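Local structure of CCMAN5 (Cellulosimicrobium cellulans, 2XSG) at residues V17-D22 with D26-Q31; P41-G46 with T50-A55; D68-S73 with G193-A198; G86-T89 with G95-A98; D162-T165 with S169-S172. The protein hydrolyses alpha-mannosidic linkages as a family 92 glycoside hydrolase, and enables mannose-6-phosphate modification of yeast-made human lysosomal enzymes. All blocks are in the same frame, centred on the assembly; numbering follows the deposited sequence.

Contact 1 (V17-D22 with D26-Q31)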
loop_
_atom_site.group_PDB
_atom_site.type_symbol
_atom_site.label_atom_id
_atom_site.label_comp_id
_atom_site.label_asym_id
_atom_site.label_seq_id
_atom_site.Cartn_x
_atom_site.Cartn_y
_atom_site.Cartn_z
ATOM N N VAL A 17 1.341 -7.007 -12.949
ATOM C CA VAL A 17 0.078 -6.301 -12.853
ATOM C C VAL A 17 0.306 -4.964 -12.168
ATOM O O VAL A 17 0.856 -4.910 -11.064
ATOM C CB VAL A 17 -0.984 -7.135 -12.122
ATOM C CG1 VAL A 17 -2.175 -6.239 -11.668
ATOM C CG2 VAL A 17 -1.445 -8.274 -13.047
ATOM N N GLY A 18 -0.108 -3.895 -12.839
ATOM C CA GLY A 18 0.037 -2.546 -12.295
ATOM C C GLY A 18 1.392 -1.867 -12.542
ATOM O O GLY A 18 1.640 -0.790 -12.000
ATOM N N THR A 19 2.251 -2.479 -13.360
ATOM C CA THR A 19 3.612 -1.956 -13.618
ATOM C C THR A 19 3.742 -1.107 -14.899
ATOM O O THR A 19 4.845 -0.661 -15.245
ATOM C CB THR A 19 4.659 -3.085 -13.662
ATOM O OG1 THR A 19 4.388 -3.947 -14.781
ATOM C CG2 THR A 19 4.659 -3.907 -12.333
ATOM N N GLU A 20 2.634 -0.895 -15.602
ATOM C CA GLU A 20 2.647 -0.011 -16.785
ATOM C C GLU A 20 2.285 1.422 -16.410
ATOM O O GLU A 20 1.311 1.650 -15.693
ATOM C CB GLU A 20 1.711 -0.516 -17.890
ATOM C CG GLU A 20 1.775 0.339 -19.189
ATOM C CD GLU A 20 1.365 -0.427 -20.437
ATOM O OE1 GLU A 20 1.377 -1.670 -20.404
ATOM O OE2 GLU A 20 1.057 0.212 -21.469
ATOM N N GLY A 21 3.099 2.367 -16.872
ATOM C CA GLY A 21 2.738 3.789 -16.905
ATOM C C GLY A 21 2.130 4.277 -15.614
ATOM O O GLY A 21 2.668 4.015 -14.562
ATOM N N ASP A 22 0.994 4.962 -15.712
ATOM C CA ASP A 22 0.288 5.504 -14.552
ATOM C C ASP A 22 -0.940 4.644 -14.208
ATOM O O ASP A 22 -2.014 5.176 -13.933
ATOM C CB ASP A 22 -0.123 6.972 -14.810
ATOM C CG ASP A 22 -0.472 7.728 -13.519
ATOM O OD1 ASP A 22 -0.120 7.261 -12.407
ATOM O OD2 ASP A 22 -1.095 8.802 -13.608
ATOM N N ASP A 26 2.882 0.120 -9.222
ATOM C CA ASP A 26 3.477 -1.029 -8.551
ATOM C C ASP A 26 4.729 -1.517 -9.275
ATOM O O ASP A 26 5.023 -1.098 -10.406
ATOM C CB ASP A 26 2.452 -2.156 -8.425
ATOM C CG ASP A 26 1.491 -1.933 -7.279
ATOM O OD1 ASP A 26 1.924 -1.427 -6.193
ATOM O OD2 ASP A 26 0.306 -2.251 -7.463
ATOM N N MET A 27 5.460 -2.404 -8.617
ATOM C CA MET A 27 6.764 -2.831 -9.108
ATOM C C MET A 27 6.826 -4.345 -9.345
ATOM O O MET A 27 6.191 -5.107 -8.629
ATOM C CB MET A 27 7.852 -2.418 -8.106
ATOM C CG MET A 27 7.779 -3.145 -6.759
ATOM S SD MET A 27 8.855 -2.380 -5.530
ATOM C CE MET A 27 7.829 -0.968 -5.060
ATOM N N PRO A 28 7.612 -4.783 -10.345
ATOM C CA PRO A 28 7.863 -6.213 -10.486
ATOM C C PRO A 28 9.029 -6.698 -9.597
ATOM O O PRO A 28 9.429 -7.856 -9.685
ATOM C CB PRO A 28 8.242 -6.339 -11.956
ATOM C CG PRO A 28 8.992 -5.058 -12.226
ATOM C CD PRO A 28 8.292 -3.995 -11.395
ATOM N N ALA A 29 9.548 -5.814 -8.745
ATOM C CA ALA A 29 10.738 -6.084 -7.907
ATOM C C ALA A 29 10.724 -7.410 -7.155
ATOM O O ALA A 29 9.683 -7.832 -6.618
ATOM C CB ALA A 29 10.948 -4.944 -6.912
ATOM N N ALA A 30 11.885 -8.051 -7.093
ATOM C CA ALA A 30 12.036 -9.237 -6.254
ATOM C C ALA A 30 11.964 -8.805 -4.787
ATOM O O ALA A 30 12.706 -7.915 -4.355
ATOM C CB ALA A 30 13.359 -9.952 -6.545
ATOM N N GLN A 31 11.038 -9.396 -4.040
ATOM C CA GLN A 31 10.889 -9.044 -2.633
ATOM C C GLN A 31 10.271 -10.157 -1.798
ATOM O O GLN A 31 9.476 -10.953 -2.308
ATOM C CB GLN A 31 10.110 -7.724 -2.468
ATOM C CG GLN A 31 8.771 -7.634 -3.204
ATOM C CD GLN A 31 8.298 -6.202 -3.318
ATOM O OE1 GLN A 31 9.082 -5.286 -3.116
ATOM N NE2 GLN A 31 7.036 -5.997 -3.670
#
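Thr19 lays its methyl group against the backbone of Asp26 to Pro28, and this small van der Waals contact, with one backbone hydrogen bond, makes a buried contact between two loop segments of the N-terminal domain. CG2 of Thr19 lies 3.4 Å from the carbonyl O of Asp26 and reaches on to the proline, where it is 3.8 Å from CD of Pro28. The threonine can turn its methyl this way because CG2 stands anti to its own carbonyl carbon, which leaves OG1 (chi1 65°) to bond the carbonyl of Phe16. The two branches thus divide their work, the methyl reaching across and the hydroxyl tying the loop to itself.

Asp26 starts out toward 17-22. Its CB sits 3.9 Å from Gly18 O, while its backbone N donates to that same oxygen at 3.2 Å, the hydrogen well aligned (158°) but the donor above the carbonyl plane. Gly18 has a positive phi, and a side chain on it would point at the Asp26 carboxylate. That carboxylate finds its partner in Asn661, with Arg317 a weak, long ion pair; the arginine also bonds the carbonyl oxygens of Val17 and Met27, so one guanidinium bridges both segments.

The chemistry is therefore that of a buried, mostly polar loop framework, in which backbone carbonyls and the Asp26 carboxylate are met by amide and guanidinium donors. Through Asn661, next in sequence to the calcium ligand Asp662, the N-terminal domain is joined to the catalytic domain.

Contact 2 (P41-G46 with T50-A55)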
loop_
_atom_site.group_PDB
_atom_site.type_symbol
_atom_site.label_atom_id
_atom_site.label_comp_id
_atom_site.label_asym_id
_atom_site.label_seq_id
_atom_site.Cartn_x
_atom_site.Cartn_y
_atom_site.Cartn_z
ATOM N N PRO A 41 14.090 -3.818 -11.168
ATOM C CA PRO A 41 14.702 -3.364 -12.401
ATOM C C PRO A 41 14.336 -1.901 -12.627
ATOM O O PRO A 41 13.269 -1.482 -12.187
ATOM C CB PRO A 41 14.020 -4.246 -13.473
ATOM C CG PRO A 41 12.727 -4.726 -12.819
ATOM C CD PRO A 41 13.136 -4.922 -11.398
ATOM N N ARG A 42 15.208 -1.138 -13.289
ATOM C CA ARG A 42 14.924 0.255 -13.628
ATOM C C ARG A 42 14.837 0.473 -15.124
ATOM O O ARG A 42 15.830 0.323 -15.828
ATOM C CB ARG A 42 16.004 1.180 -13.060
ATOM C CG ARG A 42 15.607 2.662 -13.025
ATOM C CD ARG A 42 16.533 3.422 -12.053
ATOM N NE ARG A 42 16.030 4.749 -11.673
ATOM C CZ ARG A 42 15.087 4.978 -10.756
ATOM N NH1 ARG A 42 14.492 3.964 -10.142
ATOM N NH2 ARG A 42 14.712 6.230 -10.478
ATOM N N THR A 43 13.672 0.864 -15.622
ATOM C CA THR A 43 13.559 1.117 -17.062
ATOM C C THR A 43 14.137 2.483 -17.438
ATOM O O THR A 43 14.333 3.341 -16.581
ATOM C CB THR A 43 12.113 0.964 -17.609
ATOM O OG1 THR A 43 11.237 1.902 -16.980
ATOM C CG2 THR A 43 11.595 -0.444 -17.386
ATOM N N THR A 44 14.412 2.673 -18.723
ATOM C CA THR A 44 14.896 3.965 -19.221
ATOM C C THR A 44 14.418 4.137 -20.659
ATOM O O THR A 44 14.293 3.138 -21.384
ATOM C CB THR A 44 16.443 4.048 -19.117
ATOM O OG1 THR A 44 16.903 5.260 -19.718
ATOM C CG2 THR A 44 17.120 2.837 -19.788
ATOM N N PRO A 45 14.125 5.385 -21.086
ATOM C CA PRO A 45 14.190 6.655 -20.360
ATOM C C PRO A 45 12.971 6.914 -19.474
ATOM O O PRO A 45 12.993 7.832 -18.647
ATOM C CB PRO A 45 14.241 7.688 -21.484
ATOM C CG PRO A 45 13.446 7.066 -22.576
ATOM C CD PRO A 45 13.688 5.576 -22.483
ATOM N N GLY A 46 11.913 6.140 -19.660
ATOM C CA GLY A 46 10.686 6.294 -18.863
ATOM C C GLY A 46 10.614 5.252 -17.761
ATOM O O GLY A 46 11.259 4.206 -17.830
ATOM N N THR A 50 7.937 3.628 -9.242
ATOM C CA THR A 50 8.854 2.668 -8.616
ATOM C C THR A 50 10.182 2.559 -9.339
ATOM O O THR A 50 11.159 2.100 -8.751
ATOM C CB THR A 50 8.259 1.265 -8.470
ATOM O OG1 THR A 50 8.312 0.561 -9.723
ATOM C CG2 THR A 50 6.821 1.338 -7.915
ATOM N N GLY A 51 10.205 2.960 -10.609
ATOM C CA GLY A 51 11.421 2.864 -11.407
ATOM C C GLY A 51 11.299 1.912 -12.578
ATOM O O GLY A 51 12.249 1.768 -13.342
ATOM N N TYR A 52 10.133 1.271 -12.738
ATOM C CA TYR A 52 9.893 0.359 -13.878
ATOM C C TYR A 52 8.566 0.651 -14.571
ATOM O O TYR A 52 7.494 0.564 -13.956
ATOM C CB TYR A 52 9.918 -1.098 -13.381
ATOM C CG TYR A 52 9.609 -2.168 -14.411
ATOM C CD1 TYR A 52 8.287 -2.447 -14.802
ATOM C CD2 TYR A 52 10.631 -2.929 -14.965
ATOM C CE1 TYR A 52 8.005 -3.429 -15.736
ATOM C CE2 TYR A 52 10.368 -3.933 -15.882
ATOM C CZ TYR A 52 9.052 -4.183 -16.270
ATOM O OH TYR A 52 8.810 -5.182 -17.195
ATOM N N ASP A 53 8.623 1.023 -15.845
ATOM C CA ASP A 53 7.406 1.135 -16.654
ATOM C C ASP A 53 7.368 0.013 -17.686
ATOM O O ASP A 53 8.258 -0.072 -18.560
ATOM C CB ASP A 53 7.314 2.516 -17.324
ATOM C CG ASP A 53 6.235 2.584 -18.413
ATOM O OD1 ASP A 53 5.313 1.731 -18.448
ATOM O OD2 ASP A 53 6.323 3.504 -19.255
ATOM N N TYR A 54 6.328 -0.822 -17.609
ATOM C CA TYR A 54 6.174 -2.006 -18.506
ATOM C C TYR A 54 6.277 -1.651 -19.998
ATOM O O TYR A 54 6.732 -2.473 -20.816
ATOM C CB TYR A 54 4.840 -2.737 -18.252
ATOM C CG TYR A 54 4.776 -4.146 -18.847
ATOM C CD1 TYR A 54 4.293 -4.371 -20.151
ATOM C CD2 TYR A 54 5.240 -5.249 -18.118
ATOM C CE1 TYR A 54 4.261 -5.680 -20.690
ATOM C CE2 TYR A 54 5.212 -6.555 -18.656
ATOM C CZ TYR A 54 4.725 -6.752 -19.923
ATOM O OH TYR A 54 4.701 -8.028 -20.426
ATOM N N ALA A 55 5.831 -0.446 -20.351
ATOM C CA ALA A 55 5.779 -0.025 -21.749
ATOM C C ALA A 55 7.160 0.252 -22.330
ATOM O O ALA A 55 7.279 0.377 -23.554
ATOM C CB ALA A 55 4.870 1.201 -21.926
#
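Tyr52 lays the CD2 side of its ring against Pro41, CG of the proline coming within 3.5 Å of Tyr52 CD2, and the CG2 methyl of Thr43 meets the same ring carbon at 3.6 Å. The two segments are the edge strand 40-44 of a three-stranded antiparallel sheet and the connection that returns toward its neighbour, strand 58-63. Tyr52 CG is anti to the backbone N (chi1 177°), which carries the ring over to Pro41 and the Thr43 methyl, the Thr43 and Tyr52 side chains crossing at about a right angle; its hydroxyl bonds Glu106.

Backbone and side chain of Thr43 fasten the loop together. Its N donates to Gly51 O at 2.8 Å, in the carbonyl plane, and CA of Arg42 adds a CA-H...O contact to that oxygen. Its hydroxyl receives the backbone N of Asp53 at 3.0 Å in an almost straight bond (172°). A valine in place of Thr43 would probably leave the Asp53 amide without its acceptor, the loop being held less firmly at that point.

The extended Arg42 chain passes Gly51, where a side chain would collide with the guanidinium, on its way to Asn167. Beyond this, Asp53 forms an Asx turn. Its OD1 accepts from the backbone N of Gly21 and also from Ala55 N, at 2.9 Å from OD1 and above the carboxylate plane.

Contact 3 (D68-S73 with G193-A198)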
loop_
_atom_site.group_PDB
_atom_site.type_symbol
_atom_site.label_atom_id
_atom_site.label_comp_id
_atom_site.label_asym_id
_atom_site.label_seq_id
_atom_site.Cartn_x
_atom_site.Cartn_y
_atom_site.Cartn_z
ATOM N N ASP A 68 5.706 0.856 -2.494
ATOM C CA ASP A 68 4.725 0.305 -3.431
ATOM C C ASP A 68 3.553 1.230 -3.636
ATOM O O ASP A 68 2.916 1.659 -2.674
ATOM C CB ASP A 68 4.223 -1.052 -2.956
ATOM C CG ASP A 68 5.347 -2.002 -2.663
ATOM O OD1 ASP A 68 6.042 -1.760 -1.655
ATOM O OD2 ASP A 68 5.542 -2.983 -3.423
ATOM N N GLY A 69 3.291 1.549 -4.898
ATOM C CA GLY A 69 2.076 2.240 -5.294
ATOM C C GLY A 69 1.908 3.667 -4.835
ATOM O O GLY A 69 0.784 4.159 -4.765
ATOM N N VAL A 70 3.006 4.355 -4.536
ATOM C CA VAL A 70 2.912 5.738 -4.051
ATOM C C VAL A 70 2.933 6.736 -5.216
ATOM O O VAL A 70 3.246 6.357 -6.350
ATOM C CB VAL A 70 3.985 6.060 -2.999
ATOM C CG1 VAL A 70 3.835 5.120 -1.804
ATOM C CG2 VAL A 70 5.377 5.958 -3.591
ATOM N N GLY A 71 2.597 7.994 -4.930
ATOM C CA GLY A 71 2.495 9.041 -5.961
ATOM C C GLY A 71 3.785 9.846 -6.084
ATOM O O GLY A 71 4.871 9.317 -5.813
ATOM N N GLY A 72 3.666 11.123 -6.466
ATOM C CA GLY A 72 4.842 11.964 -6.739
ATOM C C GLY A 72 5.688 11.334 -7.843
ATOM O O GLY A 72 5.159 10.930 -8.900
ATOM N N SER A 73 6.999 11.248 -7.617
ATOM C CA SER A 73 7.877 10.536 -8.543
ATOM C C SER A 73 8.383 9.242 -7.897
ATOM O O SER A 73 9.395 8.680 -8.304
ATOM C CB SER A 73 9.027 11.451 -9.027
ATOM O OG SER A 73 9.850 11.877 -7.947
ATOM N N GLY A 193 17.787 9.542 1.650
ATOM C CA GLY A 193 16.879 10.014 0.619
ATOM C C GLY A 193 15.743 10.816 1.222
ATOM O O GLY A 193 15.701 11.052 2.428
ATOM N N TYR A 194 14.808 11.236 0.387
ATOM C CA TYR A 194 13.654 11.948 0.880
ATOM C C TYR A 194 12.448 11.555 0.042
ATOM O O TYR A 194 12.566 11.376 -1.171
ATOM C CB TYR A 194 13.896 13.463 0.827
ATOM C CG TYR A 194 12.748 14.307 1.355
ATOM C CD1 TYR A 194 11.646 14.608 0.542
ATOM C CD2 TYR A 194 12.765 14.819 2.660
ATOM C CE1 TYR A 194 10.581 15.377 1.012
ATOM C CE2 TYR A 194 11.690 15.616 3.146
ATOM C CZ TYR A 194 10.612 15.886 2.305
ATOM O OH TYR A 194 9.536 16.638 2.742
ATOM N N PHE A 195 11.305 11.386 0.702
ATOM C CA PHE A 195 10.032 11.280 0.001
ATOM C C PHE A 195 8.915 11.911 0.812
ATOM O O PHE A 195 8.764 11.643 2.009
ATOM C CB PHE A 195 9.685 9.830 -0.340
ATOM C CG PHE A 195 8.396 9.684 -1.101
ATOM C CD1 PHE A 195 8.308 10.084 -2.445
ATOM C CD2 PHE A 195 7.254 9.184 -0.472
ATOM C CE1 PHE A 195 7.110 9.965 -3.166
ATOM C CE2 PHE A 195 6.045 9.053 -1.181
ATOM C CZ PHE A 195 5.971 9.437 -2.533
ATOM N N TYR A 196 8.159 12.771 0.136
ATOM C CA TYR A 196 6.971 13.451 0.677
ATOM C C TYR A 196 7.193 14.342 1.909
ATOM O O TYR A 196 7.361 15.563 1.756
ATOM C CB TYR A 196 5.782 12.478 0.841
ATOM C CG TYR A 196 4.468 13.199 0.945
ATOM C CD1 TYR A 196 3.976 13.972 -0.141
ATOM C CD2 TYR A 196 3.720 13.153 2.129
ATOM C CE1 TYR A 196 2.769 14.658 -0.035
ATOM C CE2 TYR A 196 2.504 13.833 2.242
ATOM C CZ TYR A 196 2.041 14.582 1.162
ATOM O OH TYR A 196 0.854 15.249 1.280
ATOM N N ASN A 197 7.206 13.766 3.115
ATOM C CA ASN A 197 7.365 14.567 4.336
ATOM C C ASN A 197 8.735 14.479 4.989
ATOM O O ASN A 197 9.100 15.349 5.779
ATOM C CB ASN A 197 6.338 14.174 5.414
ATOM C CG ASN A 197 4.938 14.677 5.115
ATOM O OD1 ASN A 197 4.746 15.713 4.475
ATOM N ND2 ASN A 197 3.948 13.942 5.594
ATOM N N ALA A 198 9.476 13.412 4.714
ATOM C CA ALA A 198 10.588 13.062 5.591
ATOM C C ALA A 198 11.771 12.510 4.851
ATOM O O ALA A 198 11.619 11.832 3.834
ATOM C CB ALA A 198 10.129 12.037 6.623
#
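Beside a bound bis-tris propane molecule, probably from the crystallisation liquor, a glycine-rich loop of the N-terminal domain meets the tip of a beta hairpin. The hairpin joins strands 185-195 and 198-208 through a type II' turn from Phe195 to Ala198, and Phe195, the last residue of its strand, supplies the whole contact from that side. Its CG is anti to the backbone N (chi1 -178°), which sends the ring out from the strand end toward residues 70 and 71.

The far end of the ring does the touching. CZ lies 3.7 Å from CG2 of Val70, the two side chains sliding past each other in opposite directions. The carbonyl O of Gly71 comes to the ring edge, near its plane, where the C-H groups are slightly positive. On one ring face sits CB of Tyr196, 3.8 Å above the plane and offset toward the rim, and Leu67 and Thr168 pack on the same side chain.

A serine at Phe195 would probably open a gap beside Val70 and take away the ring edge that meets Gly71 O. Gly71 N also bonds the bis-tris propane. The carbonyl O of Gly71 stands 3.5 Å from both CE1 and CZ of Phe195.

Contact 4 (G86-T89 with G95-A98)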
loop_
_atom_site.group_PDB
_atom_site.type_symbol
_atom_site.label_atom_id
_atom_site.label_comp_id
_atom_site.label_asym_id
_atom_site.label_seq_id
_atom_site.Cartn_x
_atom_site.Cartn_y
_atom_site.Cartn_z
ATOM N N GLY A 86 31.328 -2.439 -20.524
ATOM C CA GLY A 86 32.062 -1.203 -20.779
ATOM C C GLY A 86 33.059 -0.862 -19.692
ATOM O O GLY A 86 33.117 -1.537 -18.658
ATOM N N SER A 87 33.829 0.200 -19.951
ATOM C CA SER A 87 34.848 0.753 -19.058
ATOM C C SER A 87 34.568 2.233 -18.791
ATOM O O SER A 87 33.971 2.919 -19.632
ATOM C CB SER A 87 36.229 0.659 -19.725
ATOM O OG SER A 87 36.617 -0.697 -19.880
ATOM N N TYR A 88 35.048 2.737 -17.661
ATOM C CA TYR A 88 34.879 4.159 -17.309
ATOM C C TYR A 88 36.193 4.812 -16.866
ATOM O O TYR A 88 37.075 4.145 -16.307
ATOM C CB TYR A 88 33.818 4.308 -16.212
ATOM C CG TYR A 88 32.404 3.948 -16.660
ATOM C CD1 TYR A 88 31.872 2.684 -16.411
ATOM C CD2 TYR A 88 31.606 4.875 -17.334
ATOM C CE1 TYR A 88 30.561 2.350 -16.805
ATOM C CE2 TYR A 88 30.310 4.551 -17.743
ATOM C CZ TYR A 88 29.797 3.291 -17.471
ATOM O OH TYR A 88 28.523 2.983 -17.874
ATOM N N THR A 89 36.312 6.115 -17.116
ATOM C CA THR A 89 37.467 6.914 -16.674
ATOM C C THR A 89 36.985 8.111 -15.845
ATOM O O THR A 89 37.790 8.901 -15.355
ATOM C CB THR A 89 38.334 7.450 -17.871
ATOM O OG1 THR A 89 37.557 8.341 -18.682
ATOM C CG2 THR A 89 38.860 6.327 -18.741
ATOM N N GLY A 95 22.943 7.632 -19.161
ATOM C CA GLY A 95 22.535 7.118 -20.477
ATOM C C GLY A 95 23.300 5.867 -20.904
ATOM O O GLY A 95 22.783 5.031 -21.652
ATOM N N THR A 96 24.525 5.729 -20.406
ATOM C CA THR A 96 25.399 4.609 -20.759
ATOM C C THR A 96 24.983 3.274 -20.118
ATOM O O THR A 96 25.448 2.191 -20.532
ATOM C CB THR A 96 26.876 4.920 -20.396
ATOM O OG1 THR A 96 27.048 4.874 -18.972
ATOM C CG2 THR A 96 27.303 6.294 -20.954
ATOM N N TYR A 97 24.134 3.365 -19.094
ATOM C CA TYR A 97 23.587 2.192 -18.407
ATOM C C TYR A 97 22.576 1.403 -19.252
ATOM O O TYR A 97 22.311 0.240 -18.979
ATOM C CB TYR A 97 22.854 2.630 -17.126
ATOM C CG TYR A 97 23.696 3.291 -16.043
ATOM C CD1 TYR A 97 25.085 3.048 -15.918
ATOM C CD2 TYR A 97 23.089 4.121 -15.108
ATOM C CE1 TYR A 97 25.838 3.656 -14.894
ATOM C CE2 TYR A 97 23.827 4.739 -14.096
ATOM C CZ TYR A 97 25.191 4.496 -13.983
ATOM O OH TYR A 97 25.892 5.120 -12.959
ATOM N N ALA A 98 21.985 2.060 -20.250
ATOM C CA ALA A 98 20.803 1.555 -20.938
ATOM C C ALA A 98 21.103 0.268 -21.734
ATOM O O ALA A 98 22.066 0.235 -22.514
ATOM C CB ALA A 98 20.209 2.652 -21.841
HETATM O O HOH W 1 27.355 0.811 -18.958
#
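Thr96 and Tyr88 meet through their hydroxyls across the loop: the two oxygens, Thr96 OG1 and Tyr88 OH, are 2.6 Å apart, and OG1 sits at the edge of the tyrosine ring, in its plane. Gly95 lies in a 3-10 segment that starts earlier and runs to Tyr97, with a weak bond from Ala98 N to Gly95 O. Thr96 follows, its CB directed at the tyrosine. With OG1 lying between the backbone N and the carbonyl carbon (chi1 72°), the oxygen faces the phenol and is also hydrogen-bonded to Gly93 O, so the hydroxyl links two parts of the loop.

The backbone of Thr96 takes a second hold on the same phenol. A water stands 2.7 Å from Tyr88 OH and donates to Thr96 O at 2.8 Å, closing a small ring of polar atoms in which the residue is bound to the tyrosine both directly and through solvent. The phenol oxygen thus has two partners at the end of an otherwise apolar ring, which packs on Val160 and Ile127.

Tyr97 starts its side chain away from 86-89, but the ring comes back so that CD1 is 4.0 Å from Tyr88 OH, in an oblique approach. Its own hydroxyl bonds Asp162 and Arg91, while its ring packs on Leu80 and Val82. Ala98 then leads the chain into strand 99-100.

Far from the calcium site, this is plain loop closure: a polar tyrosine-threonine link, with a bridging water, pins the connection between strands 80-84 and 99-100 of the N-terminal beta domain.

Contact 5 (D162-T165 with S169-S172)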
loop_
_atom_site.group_PDB
_atom_site.type_symbol
_atom_site.label_atom_id
_atom_site.label_comp_id
_atom_site.label_asym_id
_atom_site.label_seq_id
_atom_site.Cartn_x
_atom_site.Cartn_y
_atom_site.Cartn_z
ATOM N N ASP A 162 25.797 2.624 -8.263
ATOM C CA ASP A 162 25.504 4.057 -8.300
ATOM C C ASP A 162 24.710 4.470 -7.056
ATOM O O ASP A 162 23.543 4.048 -6.853
ATOM C CB ASP A 162 24.731 4.374 -9.575
ATOM C CG ASP A 162 24.672 5.851 -9.883
ATOM O OD1 ASP A 162 24.589 6.685 -8.956
ATOM O OD2 ASP A 162 24.717 6.201 -11.074
ATOM N N LEU A 163 25.326 5.302 -6.228
ATOM C CA LEU A 163 24.725 5.672 -4.946
ATOM C C LEU A 163 24.009 7.011 -4.972
ATOM O O LEU A 163 23.551 7.502 -3.938
ATOM C CB LEU A 163 25.764 5.641 -3.823
ATOM C CG LEU A 163 26.247 4.276 -3.313
ATOM C CD1 LEU A 163 25.081 3.305 -3.086
ATOM C CD2 LEU A 163 27.201 3.670 -4.271
ATOM N N GLU A 164 23.906 7.605 -6.159
ATOM C CA GLU A 164 23.166 8.859 -6.290
ATOM C C GLU A 164 21.685 8.590 -6.586
ATOM O O GLU A 164 20.829 9.308 -6.099
ATOM C CB GLU A 164 23.787 9.747 -7.371
ATOM C CG GLU A 164 23.267 11.190 -7.363
ATOM C CD GLU A 164 21.931 11.346 -8.095
ATOM O OE1 GLU A 164 21.561 10.458 -8.892
ATOM O OE2 GLU A 164 21.236 12.361 -7.861
ATOM N N THR A 165 21.407 7.547 -7.381
ATOM C CA THR A 165 20.055 7.204 -7.866
ATOM C C THR A 165 19.024 7.196 -6.738
ATOM O O THR A 165 19.211 6.532 -5.708
ATOM C CB THR A 165 20.043 5.831 -8.583
ATOM O OG1 THR A 165 21.112 5.773 -9.528
ATOM C CG2 THR A 165 18.714 5.577 -9.301
ATOM N N SER A 169 14.783 12.133 -4.319
ATOM C CA SER A 169 15.836 13.060 -3.896
ATOM C C SER A 169 16.905 12.368 -3.079
ATOM O O SER A 169 16.621 11.802 -2.018
ATOM C CB SER A 169 15.239 14.235 -3.088
ATOM O OG SER A 169 16.256 15.086 -2.583
ATOM N N ARG A 170 18.125 12.425 -3.598
ATOM C CA ARG A 170 19.301 11.964 -2.890
ATOM C C ARG A 170 19.809 13.100 -2.005
ATOM O O ARG A 170 20.066 14.208 -2.496
ATOM C CB ARG A 170 20.381 11.507 -3.890
ATOM C CG ARG A 170 21.822 11.441 -3.355
ATOM C CD ARG A 170 22.004 10.445 -2.176
ATOM N NE ARG A 170 21.850 9.073 -2.641
ATOM C CZ ARG A 170 20.849 8.263 -2.307
ATOM N NH1 ARG A 170 19.909 8.634 -1.436
ATOM N NH2 ARG A 170 20.806 7.049 -2.823
ATOM N N ARG A 171 19.932 12.828 -0.712
ATOM C CA ARG A 171 20.416 13.842 0.246
ATOM C C ARG A 171 21.894 13.683 0.574
ATOM O O ARG A 171 22.637 14.658 0.533
ATOM C CB ARG A 171 19.554 13.884 1.527
ATOM C CG ARG A 171 18.087 14.290 1.272
ATOM C CD ARG A 171 17.999 15.666 0.587
ATOM N NE ARG A 171 16.668 15.993 0.059
ATOM C CZ ARG A 171 15.683 16.527 0.784
ATOM N NH1 ARG A 171 15.863 16.774 2.073
ATOM N NH2 ARG A 171 14.508 16.810 0.227
ATOM N N SER A 172 22.308 12.459 0.891
ATOM C CA SER A 172 23.717 12.153 1.115
ATOM C C SER A 172 23.966 10.657 0.899
ATOM O O SER A 172 23.035 9.841 0.991
ATOM C CB SER A 172 24.177 12.582 2.506
ATOM O OG SER A 172 23.501 11.853 3.512
HETATM O O HOH W 2 21.514 5.138 -4.990
#
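Arg170 grips the carbonyl O of Leu163 side-on with two nitrogens, NE at 2.7 Å and NH2 at 3.0 Å, both aimed at Leu163 O. The arrangement joins strand 169-179 of the large antiparallel sheet to the turn that leaves strand 158-162. NE lies in the carbonyl plane and NH2 well above it, while the oxygen keeps near the guanidinium plane for both. Bends at chi2 and chi3 (61° and 69°) fold the chain back so that the group reaches this oxygen.

A water at the edge of the guanidinium extends the network: it accepts from NH2 and donates to the carbonyl oxygens of Asp162 and Thr165. NH2 also forms a salt bridge with Asp78, which probably offsets much of the arginine's charge. The turn is itself held by an Asx turn, Asp162 OD1 taking the backbone N of Glu164 at 3.0 Å.

Packing is backbone against arginine. Glu164 O lies over one face of the guanidinium and also approaches CB and CG of the chain. The Glu164 side chain runs past in the opposite direction, its carboxylate not touching the guanidinium. Along the strand, Arg171 and Ser172 make a classic beta bulge facing Thr192. Nearest of the carbon contacts, Arg170 CB stands 3.1 Å from Glu164 O.

How the contacts relate
Contacts 1 and 3 lie deepest, their centres about 12 Å from that of the chain, near the calcium and ligand region; contact 4, at about 35 Å, is the most peripheral, with contacts 2 and 5 between. Even so, the touching residues of contact 4 are mostly buried, whereas contact 5 is partly buried. The inner pair differ in character: contact 1 is a polar backbone framework, whereas contact 3 rests on one aromatic ring. Contacts 3 and 5 share a sheet, through the neighbouring strands 185-195 and 169-179. Contact 2 adjoins contact 1 through Gly21 with Asp53 and Thr19 with Tyr54. Waters bridge the segments of contacts 4 and 5, which are joined by Tyr97 OH and Asp162 OD2.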